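Local coordinates for glutathione s-transferase protein (Ralstonia solanacearum, PDB 3TOU), which binds glutathione and, judging by its family, probably catalyses conjugation of the tripeptide's thiol to electrophilic substrates, at residues A10-R15 with L166-F171; V17-A22 with P196-T201; D64-A69 with W95-D100. All coordinates share one frame; numbering follows the deposited sequence.

In the fold
All three contacts are largely buried and join the N-terminal, glutathione-binding domain of the chain to its helical C-terminal domain, but their chemistry differs. Interactions 1 and 2 lie on successive turns of helix 12-23 and are mostly apolar, a proline on a tyrosine in one and a valine against the segment 196-201 in the other; R15 connects them by reaching F198 and T201. Interaction 3 uses a different pair, helices 65-74 and 86-114, and rests on charge: an arginine-aspartate salt bridge, with further salt bridges from R66 and D64 to the second subunit. Interactions 1 and 3 both touch glutathione, whereas interaction 2 stands back from it and has the exposed E200 at its margin.

Interaction 1: A10-R15 with L166-F171. With GSH (glutathione), chain C; ACT (acetate ion), chain D.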
loop_
_atom_site.group_PDB
_atom_site.type_symbol
_atom_site.label_atom_id
_atom_site.label_comp_id
_atom_site.label_asym_id
_atom_site.label_seq_id
_atom_site.Cartn_x
_atom_site.Cartn_y
_atom_site.Cartn_z
ATOM N N ALA A 10 -9.181 -1.237 15.792
ATOM C CA ALA A 10 -7.994 -0.371 15.827
ATOM C C ALA A 10 -7.424 -0.073 14.440
ATOM O O ALA A 10 -6.921 1.024 14.212
ATOM C CB ALA A 10 -6.893 -0.966 16.725
ATOM N N SER A 11 -7.511 -1.050 13.532
ATOM C CA SER A 11 -6.816 -0.985 12.240
ATOM C C SER A 11 -7.293 0.213 11.409
ATOM O O SER A 11 -8.475 0.309 11.076
ATOM C CB SER A 11 -7.050 -2.278 11.454
ATOM O OG SER A 11 -6.619 -2.140 10.104
ATOM N N PRO A 12 -6.375 1.142 11.098
ATOM C CA PRO A 12 -6.790 2.313 10.335
ATOM C C PRO A 12 -6.981 2.012 8.852
ATOM O O PRO A 12 -7.783 2.680 8.198
ATOM C CB PRO A 12 -5.646 3.310 10.576
ATOM C CG PRO A 12 -4.418 2.427 10.785
ATOM C CD PRO A 12 -4.951 1.189 11.493
ATOM N N TYR A 13 -6.286 0.995 8.323
ATOM C CA TYR A 13 -6.540 0.568 6.941
ATOM C C TYR A 13 -7.932 -0.050 6.827
ATOM O O TYR A 13 -8.637 0.169 5.834
ATOM C CB TYR A 13 -5.506 -0.450 6.463
ATOM C CG TYR A 13 -4.072 -0.048 6.701
ATOM C CD1 TYR A 13 -3.404 0.814 5.819
ATOM C CD2 TYR A 13 -3.373 -0.564 7.792
ATOM C CE1 TYR A 13 -2.058 1.155 6.055
ATOM C CE2 TYR A 13 -2.049 -0.228 8.029
ATOM C CZ TYR A 13 -1.401 0.624 7.159
ATOM O OH TYR A 13 -0.073 0.924 7.422
ATOM N N THR A 14 -8.322 -0.798 7.856
ATOM C CA THR A 14 -9.672 -1.356 7.932
ATOM C C THR A 14 -10.690 -0.233 8.057
ATOM O O THR A 14 -11.718 -0.263 7.388
ATOM C CB THR A 14 -9.818 -2.346 9.112
ATOM O OG1 THR A 14 -8.917 -3.448 8.907
ATOM C CG2 THR A 14 -11.265 -2.903 9.212
ATOM N N ARG A 15 -10.388 0.757 8.891
ATOM C CA ARG A 15 -11.298 1.888 9.043
ATOM C C ARG A 15 -11.546 2.570 7.714
ATOM O O ARG A 15 -12.697 2.883 7.392
ATOM C CB ARG A 15 -10.808 2.908 10.059
ATOM C CG ARG A 15 -11.926 3.889 10.387
ATOM C CD ARG A 15 -11.447 5.065 11.188
ATOM N NE ARG A 15 -12.604 5.818 11.667
ATOM C CZ ARG A 15 -12.513 6.816 12.538
ATOM N NH1 ARG A 15 -11.323 7.174 12.982
ATOM N NH2 ARG A 15 -13.601 7.447 12.962
ATOM N N LEU A 166 -5.307 11.019 10.451
ATOM C CA LEU A 166 -5.302 11.974 11.567
ATOM C C LEU A 166 -5.931 11.356 12.813
ATOM O O LEU A 166 -5.387 11.487 13.912
ATOM C CB LEU A 166 -6.030 13.276 11.195
ATOM C CG LEU A 166 -5.443 14.028 9.995
ATOM C CD1 LEU A 166 -6.281 15.244 9.652
ATOM C CD2 LEU A 166 -4.013 14.438 10.242
ATOM N N ALA A 167 -7.052 10.654 12.628
ATOM C CA ALA A 167 -7.723 9.953 13.736
ATOM C C ALA A 167 -6.828 8.893 14.360
ATOM O O ALA A 167 -6.855 8.682 15.571
ATOM C CB ALA A 167 -8.997 9.295 13.258
ATOM N N TYR A 168 -6.045 8.216 13.527
ATOM C CA TYR A 168 -5.137 7.199 14.024
ATOM C C TYR A 168 -4.020 7.798 14.885
ATOM O O TYR A 168 -3.629 7.208 15.897
ATOM C CB TYR A 168 -4.586 6.332 12.889
ATOM C CG TYR A 168 -3.797 5.150 13.400
ATOM C CD1 TYR A 168 -4.440 4.089 14.039
ATOM C CD2 TYR A 168 -2.408 5.116 13.288
ATOM C CE1 TYR A 168 -3.711 3.010 14.540
ATOM C CE2 TYR A 168 -1.677 4.048 13.774
ATOM C CZ TYR A 168 -2.329 3.001 14.398
ATOM O OH TYR A 168 -1.573 1.940 14.879
ATOM N N LEU A 169 -3.518 8.969 14.490
ATOM C CA LEU A 169 -2.572 9.703 15.335
ATOM C C LEU A 169 -3.186 10.063 16.696
ATOM O O LEU A 169 -2.535 9.887 17.720
ATOM C CB LEU A 169 -2.051 10.958 14.630
ATOM C CG LEU A 169 -1.159 10.716 13.407
ATOM C CD1 LEU A 169 -0.708 12.070 12.840
ATOM C CD2 LEU A 169 0.062 9.840 13.781
ATOM N N ASP A 170 -4.436 10.536 16.714
ATOM C CA ASP A 170 -5.117 10.850 17.982
ATOM C C ASP A 170 -5.192 9.630 18.906
ATOM O O ASP A 170 -5.057 9.737 20.120
ATOM C CB ASP A 170 -6.552 11.328 17.731
ATOM C CG ASP A 170 -6.635 12.769 17.294
ATOM O OD1 ASP A 170 -5.608 13.481 17.279
ATOM O OD2 ASP A 170 -7.760 13.179 16.950
ATOM N N PHE A 171 -5.385 8.470 18.297
ATOM C CA PHE A 171 -5.629 7.230 19.006
ATOM C C PHE A 171 -4.344 6.596 19.556
ATOM O O PHE A 171 -4.288 6.256 20.743
ATOM C CB PHE A 171 -6.389 6.281 18.069
ATOM C CG PHE A 171 -6.659 4.915 18.646
ATOM C CD1 PHE A 171 -7.380 4.754 19.828
ATOM C CD2 PHE A 171 -6.208 3.785 17.977
ATOM C CE1 PHE A 171 -7.640 3.472 20.346
ATOM C CE2 PHE A 171 -6.465 2.505 18.475
ATOM C CZ PHE A 171 -7.181 2.343 19.662
HETATM N N1 GSH C . -1.123 -2.543 2.698
HETATM C CA1 GSH C . -2.140 -2.935 3.683
HETATM C C1 GSH C . -3.445 -2.211 3.454
HETATM O O11 GSH C . -4.527 -2.790 3.727
HETATM O O12 GSH C . -3.474 -1.061 2.968
HETATM C CB1 GSH C . -1.647 -2.734 5.117
HETATM C CG1 GSH C . -2.492 -3.575 6.090
HETATM C CD1 GSH C . -1.843 -3.752 7.448
HETATM O OE1 GSH C . -0.452 -3.607 7.601
HETATM N N2 GSH C . -2.651 -4.068 8.462
HETATM C CA2 GSH C . -2.122 -4.453 9.768
HETATM C C2 GSH C . -1.797 -5.907 9.763
HETATM O O2 GSH C . -2.871 -6.710 9.425
HETATM C CB2 GSH C . -3.176 -4.271 10.865
HETATM S SG2 GSH C . -3.549 -2.517 11.087
HETATM N N3 GSH C . -0.578 -6.362 10.069
HETATM C CA3 GSH C . -0.359 -7.765 10.402
HETATM C C3 GSH C . 0.936 -8.317 9.871
HETATM O O31 GSH C . 1.310 -9.474 10.153
HETATM O O32 GSH C . 1.661 -7.625 9.154
HETATM C C ACT D . -3.114 -0.824 15.857
HETATM O O ACT D . -3.368 -1.740 16.664
HETATM O OXT ACT D . -2.836 0.286 16.352
HETATM C CH3 ACT D . -3.144 -1.048 14.381
#
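P12 lies over one face of the Y168 ring, and the two side chains meet at a slant. CG of P12 stands 3.8 Å from the centroid of the Y168 ring and 16° off its normal, a CH-pi contact displaced slightly toward the rim at CD1 and CG. Y168 reaches the proline because its CG is turned anti to the backbone N (chi1 -172°), which sends the ring off helix 157-172 toward the start of helix 12-23. At the far end of that ring, Y168 OH donates a short bond of 2.5 Å to OXT of an acetate ion, probably from the crystallisation liquor and also held by R172. A second ring, F171, offers its edge instead of its face: its CE2 is 3.9 Å from A10 CB. The contact joins the thioredoxin-like N-terminal domain of the glutathione transferase fold to its all-helical C-terminal domain, at the turn where the first helix begins. S11 occupies the N-cap position of that helix, and its OG is 3.2 Å from SG2 of glutathione; the same hydroxyl shares a 2.9 Å hydrogen bond with T14 OG1. Y13 does not touch 166-171; its ring lies against glutathione. The ligand's CB1 sits 3.7 Å above the plane of the Y13 ring, over its centre, while Y13 OH is bonded to D104. On the next turn R15 stretches out fully, anti at chi1 through chi3, and passes A167 with its guanidinium edge, NH1 coming within 3.2 Å of A167 CB. On the side away from A167, NH2 bonds to F198 O and NE to T201 OG1, two bonds that hold the planar group against rotation.

Interaction 2: V17-A22 with P196-T201; sequences VRVVLA and PSFLET
S197 meets helix 12-23 through its CB, 3.8 Å from the methyl of A22, and through its OG, 3.5 Å from V19 CG1. The hydroxyl stands between its own backbone N and carbonyl carbon (chi1 61°), and its polar partner is E23, one residue beyond A22 on the same helix, so V19 touches an oxygen already bonded. F198 starts off pointing away from that helix, yet its ring swings back beside V19. There CE1 of F198 is 3.8 Å from V19 CG1, while V19 CG2 lies over one ring face, displaced toward the rim. V19 therefore spreads its two methyls between the serine, the phenyl ring and the end of the turn. In the glutathione transferase fold this packs the short helix 196-199, near the end of the C-terminal domain, against the first helix of the thioredoxin-like domain. E200 is exposed and touches the helix lightly, OE1 4.3 Å from A22 CB; its carbonyl O is 3.5 Å from R18 NH2. T201 follows, and its OG1 donates a 2.7 Å bond to S197 O, in the carbonyl plane and on a lone pair. The same OG1 accepts from R15 NE; with the hydroxyl held by both, CG2 of T201 rests 3.8 Å above the centre of the R18 guanidinium. R18 bends at chi3 (65°) to lay this flat group across the threonine, and the two side chains run past each other in opposite directions. V19 and T201 cross at about a right angle, V19 CG2 3.5 Å from T201 OG1.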
loop_
_atom_site.group_PDB
_atom_site.type_symbol
_atom_site.label_atom_id
_atom_site.label_comp_id
_atom_site.label_asym_id
_atom_site.label_seq_id
_atom_site.Cartn_x
_atom_site.Cartn_y
_atom_site.Cartn_z
ATOM N N VAL A 17 -11.622 1.345 4.750
ATOM C CA VAL A 17 -12.577 0.526 4.019
ATOM C C VAL A 17 -13.990 0.650 4.616
ATOM O O VAL A 17 -14.964 0.788 3.872
ATOM C CB VAL A 17 -12.115 -0.955 4.007
ATOM C CG1 VAL A 17 -13.227 -1.856 3.468
ATOM C CG2 VAL A 17 -10.825 -1.097 3.189
ATOM N N ARG A 18 -14.087 0.631 5.945
ATOM C CA ARG A 18 -15.391 0.698 6.615
ATOM C C ARG A 18 -16.074 2.028 6.337
ATOM O O ARG A 18 -17.288 2.067 6.143
ATOM C CB ARG A 18 -15.253 0.475 8.123
ATOM C CG ARG A 18 -14.843 -0.964 8.463
ATOM C CD ARG A 18 -14.516 -1.123 9.932
ATOM N NE ARG A 18 -15.674 -0.904 10.790
ATOM C CZ ARG A 18 -15.604 -0.374 12.011
ATOM N NH1 ARG A 18 -14.442 0.007 12.509
ATOM N NH2 ARG A 18 -16.702 -0.226 12.739
ATOM N N VAL A 19 -15.285 3.105 6.320
ATOM C CA VAL A 19 -15.820 4.430 5.986
ATOM C C VAL A 19 -16.329 4.463 4.546
ATOM O O VAL A 19 -17.416 4.974 4.287
ATOM C CB VAL A 19 -14.797 5.553 6.233
ATOM C CG1 VAL A 19 -15.326 6.917 5.724
ATOM C CG2 VAL A 19 -14.487 5.628 7.739
ATOM N N VAL A 20 -15.548 3.900 3.628
ATOM C CA VAL A 20 -15.950 3.815 2.231
ATOM C C VAL A 20 -17.262 3.032 2.102
ATOM O O VAL A 20 -18.187 3.495 1.424
ATOM C CB VAL A 20 -14.841 3.155 1.372
ATOM C CG1 VAL A 20 -15.372 2.726 -0.001
ATOM C CG2 VAL A 20 -13.698 4.156 1.190
ATOM N N LEU A 21 -17.339 1.875 2.757
ATOM C CA LEU A 21 -18.540 1.037 2.696
ATOM C C LEU A 21 -19.769 1.785 3.227
ATOM O O LEU A 21 -20.855 1.669 2.667
ATOM C CB LEU A 21 -18.321 -0.293 3.429
ATOM C CG LEU A 21 -17.319 -1.263 2.759
ATOM C CD1 LEU A 21 -16.975 -2.430 3.677
ATOM C CD2 LEU A 21 -17.818 -1.778 1.418
ATOM N N ALA A 22 -19.581 2.571 4.286
ATOM C CA ALA A 22 -20.691 3.347 4.868
ATOM C C ALA A 22 -21.128 4.471 3.920
ATOM O O ALA A 22 -22.328 4.664 3.689
ATOM C CB ALA A 22 -20.288 3.905 6.233
ATOM N N PRO A 196 -21.405 10.580 9.900
ATOM C CA PRO A 196 -21.840 9.295 10.452
ATOM C C PRO A 196 -20.835 8.167 10.174
ATOM O O PRO A 196 -20.549 7.389 11.070
ATOM C CB PRO A 196 -23.171 9.040 9.737
ATOM C CG PRO A 196 -23.721 10.408 9.526
ATOM C CD PRO A 196 -22.499 11.250 9.170
ATOM N N SER A 197 -20.260 8.131 8.973
ATOM C CA SER A 197 -19.271 7.096 8.633
ATOM C C SER A 197 -18.054 7.109 9.561
ATOM O O SER A 197 -17.507 6.048 9.875
ATOM C CB SER A 197 -18.830 7.236 7.173
ATOM O OG SER A 197 -18.229 8.502 6.967
ATOM N N PHE A 198 -17.640 8.294 10.017
ATOM C CA PHE A 198 -16.544 8.385 10.979
ATOM C C PHE A 198 -17.004 8.094 12.403
ATOM O O PHE A 198 -16.327 7.386 13.135
ATOM C CB PHE A 198 -15.837 9.747 10.894
ATOM C CG PHE A 198 -14.721 9.775 9.879
ATOM C CD1 PHE A 198 -15.002 9.880 8.523
ATOM C CD2 PHE A 198 -13.396 9.635 10.288
ATOM C CE1 PHE A 198 -13.963 9.881 7.576
ATOM C CE2 PHE A 198 -12.349 9.622 9.354
ATOM C CZ PHE A 198 -12.635 9.745 7.998
ATOM N N LEU A 199 -18.165 8.617 12.783
ATOM C CA LEU A 199 -18.685 8.401 14.133
ATOM C C LEU A 199 -18.903 6.900 14.424
ATOM O O LEU A 199 -18.666 6.439 15.536
ATOM C CB LEU A 199 -19.983 9.210 14.355
ATOM C CG LEU A 199 -19.905 10.743 14.492
ATOM C CD1 LEU A 199 -21.292 11.392 14.377
ATOM C CD2 LEU A 199 -19.221 11.171 15.778
ATOM N N GLU A 200 -19.306 6.149 13.403
ATOM C CA GLU A 200 -19.629 4.725 13.542
ATOM C C GLU A 200 -18.414 3.800 13.479
ATOM O O GLU A 200 -18.559 2.580 13.654
ATOM C CB GLU A 200 -20.604 4.290 12.440
ATOM C CG GLU A 200 -22.004 4.894 12.506
ATOM C CD GLU A 200 -22.735 4.845 11.162
ATOM O OE1 GLU A 200 -22.133 4.435 10.136
ATOM O OE2 GLU A 200 -23.922 5.233 11.128
ATOM N N THR A 201 -17.232 4.355 13.196
ATOM C CA THR A 201 -16.042 3.530 12.960
ATOM C C THR A 201 -14.831 3.928 13.802
ATOM O O THR A 201 -13.692 3.628 13.434
ATOM C CB THR A 201 -15.615 3.603 11.460
ATOM O OG1 THR A 201 -15.380 4.970 11.100
ATOM C CG2 THR A 201 -16.691 3.020 10.542
#

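Interaction 3: D64-A69 with W95-D100. With GSH (glutathione), chain C.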
loop_
_atom_site.group_PDB
_atom_site.type_symbol
_atom_site.label_atom_id
_atom_site.label_comp_id
_atom_site.label_asym_id
_atom_site.label_seq_id
_atom_site.Cartn_x
_atom_site.Cartn_y
_atom_site.Cartn_z
ATOM N N ASP A 64 -5.321 -5.308 -0.994
ATOM C CA ASP A 64 -5.328 -4.719 0.351
ATOM C C ASP A 64 -6.384 -3.612 0.454
ATOM O O ASP A 64 -7.328 -3.594 -0.341
ATOM C CB ASP A 64 -3.929 -4.210 0.686
ATOM C CG ASP A 64 -3.451 -3.095 -0.247
ATOM O OD1 ASP A 64 -4.187 -2.652 -1.178
ATOM O OD2 ASP A 64 -2.313 -2.626 -0.016
ATOM N N SER A 65 -6.243 -2.704 1.423
ATOM C CA SER A 65 -7.264 -1.669 1.639
ATOM C C SER A 65 -7.521 -0.792 0.426
ATOM O O SER A 65 -8.656 -0.391 0.185
ATOM C CB SER A 65 -6.923 -0.793 2.845
ATOM O OG SER A 65 -5.805 0.034 2.574
ATOM N N ARG A 66 -6.481 -0.513 -0.363
ATOM C CA ARG A 66 -6.655 0.331 -1.560
ATOM C C ARG A 66 -7.484 -0.382 -2.618
ATOM O O ARG A 66 -8.350 0.231 -3.259
ATOM C CB ARG A 66 -5.313 0.689 -2.175
ATOM C CG ARG A 66 -4.432 1.504 -1.294
ATOM C CD ARG A 66 -3.360 2.130 -2.156
ATOM N NE ARG A 66 -2.263 2.594 -1.331
ATOM C CZ ARG A 66 -1.108 3.047 -1.800
ATOM N NH1 ARG A 66 -0.898 3.122 -3.119
ATOM N NH2 ARG A 66 -0.169 3.428 -0.930
ATOM N N VAL A 67 -7.224 -1.680 -2.781
ATOM C CA VAL A 67 -7.951 -2.481 -3.760
ATOM C C VAL A 67 -9.427 -2.615 -3.356
ATOM O O VAL A 67 -10.327 -2.497 -4.201
ATOM C CB VAL A 67 -7.303 -3.889 -3.904
ATOM C CG1 VAL A 67 -8.091 -4.763 -4.896
ATOM C CG2 VAL A 67 -5.831 -3.760 -4.371
ATOM N N ILE A 68 -9.655 -2.862 -2.068
ATOM C CA ILE A 68 -11.020 -3.009 -1.528
ATOM C C ILE A 68 -11.803 -1.696 -1.696
ATOM O O ILE A 68 -12.939 -1.710 -2.181
ATOM C CB ILE A 68 -11.018 -3.474 -0.055
ATOM C CG1 ILE A 68 -10.384 -4.873 0.089
ATOM C CG2 ILE A 68 -12.460 -3.510 0.520
ATOM C CD1 ILE A 68 -9.879 -5.169 1.507
ATOM N N ALA A 69 -11.187 -0.574 -1.315
ATOM C CA ALA A 69 -11.831 0.743 -1.433
ATOM C C ALA A 69 -12.187 1.046 -2.881
ATOM O O ALA A 69 -13.282 1.563 -3.163
ATOM C CB ALA A 69 -10.931 1.852 -0.862
ATOM N N TRP A 95 -3.105 11.215 -2.946
ATOM C CA TRP A 95 -3.523 11.577 -1.584
ATOM C C TRP A 95 -3.714 10.331 -0.734
ATOM O O TRP A 95 -3.317 10.300 0.436
ATOM C CB TRP A 95 -4.842 12.345 -1.597
ATOM C CG TRP A 95 -4.744 13.837 -1.728
ATOM C CD1 TRP A 95 -4.997 14.582 -2.857
ATOM C CD2 TRP A 95 -4.429 14.778 -0.692
ATOM N NE1 TRP A 95 -4.831 15.923 -2.589
ATOM C CE2 TRP A 95 -4.488 16.073 -1.268
ATOM C CE3 TRP A 95 -4.083 14.655 0.659
ATOM C CZ2 TRP A 95 -4.217 17.236 -0.533
ATOM C CZ3 TRP A 95 -3.816 15.810 1.395
ATOM C CH2 TRP A 95 -3.892 17.085 0.796
ATOM N N GLU A 96 -4.313 9.298 -1.325
ATOM C CA GLU A 96 -4.509 8.053 -0.578
ATOM C C GLU A 96 -3.156 7.436 -0.217
ATOM O O GLU A 96 -2.978 6.939 0.890
ATOM C CB GLU A 96 -5.376 7.056 -1.356
ATOM C CG GLU A 96 -5.602 5.736 -0.580
ATOM C CD GLU A 96 -6.326 4.667 -1.388
ATOM O OE1 GLU A 96 -6.286 4.718 -2.637
ATOM O OE2 GLU A 96 -6.919 3.758 -0.767
ATOM N N ALA A 97 -2.193 7.501 -1.133
ATOM C CA ALA A 97 -0.849 6.959 -0.839
ATOM C C ALA A 97 -0.145 7.758 0.250
ATOM O O ALA A 97 0.576 7.193 1.078
ATOM C CB ALA A 97 0.025 6.882 -2.103
ATOM N N LEU A 98 -0.369 9.069 0.260
ATOM C CA LEU A 98 0.246 9.920 1.283
ATOM C C LEU A 98 -0.323 9.564 2.665
ATOM O O LEU A 98 0.429 9.397 3.631
ATOM C CB LEU A 98 -0.011 11.398 0.963
ATOM C CG LEU A 98 0.505 12.434 1.971
ATOM C CD1 LEU A 98 2.021 12.293 2.199
ATOM C CD2 LEU A 98 0.144 13.842 1.464
ATOM N N ALA A 99 -1.652 9.456 2.746
ATOM C CA ALA A 99 -2.299 9.061 3.993
ATOM C C ALA A 99 -1.920 7.647 4.425
ATOM O O ALA A 99 -1.637 7.416 5.605
ATOM C CB ALA A 99 -3.791 9.182 3.866
ATOM N N ASP A 100 -1.903 6.713 3.473
ATOM C CA ASP A 100 -1.532 5.329 3.774
ATOM C C ASP A 100 -0.082 5.254 4.260
ATOM O O ASP A 100 0.235 4.450 5.143
ATOM C CB ASP A 100 -1.697 4.438 2.544
ATOM C CG ASP A 100 -3.149 4.001 2.292
ATOM O OD1 ASP A 100 -4.094 4.366 3.036
ATOM O OD2 ASP A 100 -3.325 3.238 1.322
HETATM N N1 GSH C . -1.123 -2.543 2.698
HETATM C CA1 GSH C . -2.140 -2.935 3.683
HETATM C C1 GSH C . -3.445 -2.211 3.454
HETATM O O11 GSH C . -4.527 -2.790 3.727
HETATM O O12 GSH C . -3.474 -1.061 2.968
HETATM C CB1 GSH C . -1.647 -2.734 5.117
HETATM C CG1 GSH C . -2.492 -3.575 6.090
HETATM C CD1 GSH C . -1.843 -3.752 7.448
HETATM O OE1 GSH C . -0.452 -3.607 7.601
HETATM N N2 GSH C . -2.651 -4.068 8.462
HETATM C CA2 GSH C . -2.122 -4.453 9.768
HETATM C C2 GSH C . -1.797 -5.907 9.763
HETATM O O2 GSH C . -2.871 -6.710 9.425
HETATM C CB2 GSH C . -3.176 -4.271 10.865
HETATM S SG2 GSH C . -3.549 -2.517 11.087
HETATM N N3 GSH C . -0.578 -6.362 10.069
HETATM C CA3 GSH C . -0.359 -7.765 10.402
HETATM C C3 GSH C . 0.936 -8.317 9.871
HETATM O O31 GSH C . 1.310 -9.474 10.153
HETATM O O32 GSH C . 1.661 -7.625 9.154
HETATM O O HOH W 1 -7.628 2.842 -4.071
#
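R66 and D100 form the tight part of this contact. NE of R66 bonds to OD2 of D100 at 2.9 Å, a salt bridge with a 150° N-H...O angle; OD2 is met on its anti side and a little out of the carboxylate plane. The arginine chain is extended from CG to NE, which carries one face of its guanidinium over A97, with NH2 3.6 Å from A97 CA. R66 NH1 makes a salt bridge to D64 OD1 of the second subunit, whose R66 NH2 bridges to D64 OD2 here. R66 CG also lies 3.4 Å from OE2 of E96, but the charge of that carboxylate is met by K16, which bonds D100 OD1 as well. The remainder is looser. The axes of the segments 65-69 and 95-100 come no closer than 12.1 Å, A69 CB is only distantly near E96, and a water lies within bonding distance of R66 O and E96 OE1, 2.7 Å from the latter, and may bridge them. The N-terminal end of helix 65-74 is again closely held: D64 accepts a weak capping bond from R66 N. D64 OD2 takes the glutathione amine N1 at 3.0 Å, and S65 grips the neighbouring carboxylate twice, by N to O11 and by OG to O12 at 2.6 Å. An acidic residue followed by serine at a helix N-terminus, holding the gamma-glutamyl group, is the classic glutathione site of these transferases.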